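Local coordinates for protein nuclease NucT (Helicobacter pylori, PDB 6EHI) that belongs to the phospholipase D-like family of nucleases, with a mixed beta sheet packed between helices, at residues S33-I38 / K59-Y64. The protein carries 1 engineered substitution. Residues are numbered along the deposited sequence; the frame is centred on the assembly and turned at random.
Sequences SVKIAI and KVQIIY
Val34, Ile36 and Ile38 exchange backbone hydrogen bonds with Lys59, Gln61 and Ile63, pairing strands 33-38 and 59-64 in parallel with their axes 8° apart. Each bonding residue reaches a carbonyl one step back and an amide one step ahead of its partner in register: Val34 N binds Lys59 O at 2.9 Å, and Val34 O receives Gln61 N. The ladder runs on through Ile36 to Ile38 N, whose bond to Ile63 O is nearly straight (166° at the hydrogen). CA-H groups supplement it, as where Tyr64 CA lies 3.3 Å from Ile38 O.

One side-chain hydrogen bond is added on the face of Lys35, Ala37 and Ile63. Lys35 and Gln61 run side by side, and the lysine bends at its last torsion (chi4 -76°), bringing NZ to 2.8 Å from Gln61 OE1. NZ lies slightly tilted from the amide carbonyl plane, while Lys35 CG also touches OE1. Helix 142-158 packs on this face, with Tyr152 on Gln61 and Ile63 and Gln153 on Lys35; the Tyr152 hydroxyl also bonds Ile36 O.

On the other face the contacts are apolar. Ile62 CG2 touches Ile36 CG2 at 3.9 Å and Ile38 CG2 at 4.0 Å; Ile38 CG2 also approaches the Tyr64 ring obliquely, 4.2 Å from CD2. Ile50 of helix 44-54, the crossover of this beta-alpha-beta unit, packs on Ile36, Val60 and Ile62. Tyr64 OH is hydrogen-bonded to Thr76 OG1.

The pair lies between strands 108-112 and 86-91: backbone bonds fix its register, apolar side chains pack on the crossover side, and polar Lys35-Gln61 lies partly exposed on the other.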
# COMPACT_ATOMS: atom_id res chain seq x y z
N SER A 33 -6.44 20.87 -7.24
CA SER A 33 -5.55 19.92 -7.87
C SER A 33 -5.69 18.50 -7.34
O SER A 33 -6.14 18.25 -6.20
CB SER A 33 -4.09 20.30 -7.70
OG SER A 33 -3.71 20.30 -6.36
N VAL A 34 -5.35 17.58 -8.24
CA VAL A 34 -5.38 16.16 -7.91
C VAL A 34 -4.12 15.56 -8.48
O VAL A 34 -3.86 15.64 -9.70
CB VAL A 34 -6.64 15.44 -8.44
CG1 VAL A 34 -6.54 13.95 -8.20
CG2 VAL A 34 -7.91 15.96 -7.81
N LYS A 35 -3.29 15.01 -7.59
CA LYS A 35 -2.05 14.42 -7.93
C LYS A 35 -2.07 12.96 -7.57
O LYS A 35 -2.31 12.59 -6.41
CB LYS A 35 -0.91 15.15 -7.22
CG LYS A 35 -0.70 16.64 -7.69
CD LYS A 35 0.32 17.39 -6.83
CE LYS A 35 0.39 18.85 -7.22
NZ LYS A 35 1.17 18.95 -8.49
N ILE A 36 -1.82 12.09 -8.56
CA ILE A 36 -2.00 10.65 -8.31
C ILE A 36 -0.80 9.90 -8.80
O ILE A 36 -0.26 10.20 -9.89
CB ILE A 36 -3.23 10.10 -9.06
CG1 ILE A 36 -4.50 10.73 -8.54
CG2 ILE A 36 -3.32 8.56 -9.08
CD1 ILE A 36 -5.71 10.79 -9.50
N ALA A 37 -0.31 8.96 -8.00
CA ALA A 37 0.64 7.94 -8.48
C ALA A 37 0.04 6.60 -8.22
O ALA A 37 -0.32 6.35 -7.08
CB ALA A 37 1.93 8.10 -7.76
N ILE A 38 -0.18 5.79 -9.27
CA ILE A 38 -0.89 4.53 -9.14
C ILE A 38 -0.27 3.46 -9.94
O ILE A 38 -0.02 3.63 -11.11
CB ILE A 38 -2.37 4.76 -9.51
CG1 ILE A 38 -3.26 3.55 -9.19
CG2 ILE A 38 -2.54 5.35 -10.91
CD1 ILE A 38 -3.34 3.23 -7.73
N LYS A 59 -6.80 20.82 -12.06
CA LYS A 59 -5.65 20.21 -12.72
C LYS A 59 -5.40 18.82 -12.11
O LYS A 59 -5.17 18.70 -10.93
CB LYS A 59 -4.44 21.07 -12.54
CG LYS A 59 -4.61 22.40 -13.28
CD LYS A 59 -3.40 23.31 -13.15
CE LYS A 59 -2.59 23.32 -14.44
NZ LYS A 59 -1.46 24.27 -14.23
N VAL A 60 -5.34 17.81 -12.97
CA VAL A 60 -5.12 16.46 -12.60
C VAL A 60 -3.83 15.94 -13.21
O VAL A 60 -3.54 16.15 -14.39
CB VAL A 60 -6.28 15.61 -13.06
CG1 VAL A 60 -6.06 14.18 -12.68
CG2 VAL A 60 -7.56 16.14 -12.48
N GLN A 61 -3.02 15.28 -12.41
CA GLN A 61 -1.78 14.66 -12.87
C GLN A 61 -1.79 13.19 -12.37
O GLN A 61 -2.18 12.96 -11.23
CB GLN A 61 -0.61 15.36 -12.26
CG GLN A 61 -0.49 16.78 -12.80
CD GLN A 61 0.54 17.62 -12.07
OE1 GLN A 61 0.60 17.62 -10.83
NE2 GLN A 61 1.42 18.29 -12.85
N ILE A 62 -1.50 12.26 -13.25
CA ILE A 62 -1.52 10.83 -12.91
C ILE A 62 -0.27 10.18 -13.39
O ILE A 62 -0.03 10.22 -14.59
CB ILE A 62 -2.73 10.17 -13.57
CG1 ILE A 62 -3.99 11.03 -13.35
CG2 ILE A 62 -2.94 8.75 -13.00
CD1 ILE A 62 -5.23 10.43 -13.96
N ILE A 63 0.59 9.68 -12.50
CA ILE A 63 1.77 8.84 -12.82
C ILE A 63 1.34 7.37 -12.71
O ILE A 63 0.90 6.95 -11.62
CB ILE A 63 2.95 9.11 -11.86
CG1 ILE A 63 3.25 10.62 -11.79
CG2 ILE A 63 4.09 8.22 -12.22
CD1 ILE A 63 4.30 11.08 -10.78
N TYR A 64 1.33 6.62 -13.82
CA TYR A 64 1.06 5.18 -13.85
C TYR A 64 2.33 4.34 -13.88
O TYR A 64 3.35 4.71 -14.58
CB TYR A 64 0.30 4.88 -15.08
CG TYR A 64 -1.12 5.38 -15.28
CD1 TYR A 64 -1.41 6.74 -15.64
CD2 TYR A 64 -2.21 4.52 -15.03
CE1 TYR A 64 -2.70 7.16 -15.87
CE2 TYR A 64 -3.50 4.96 -15.22
CZ TYR A 64 -3.75 6.27 -15.64
OH TYR A 64 -5.04 6.73 -15.80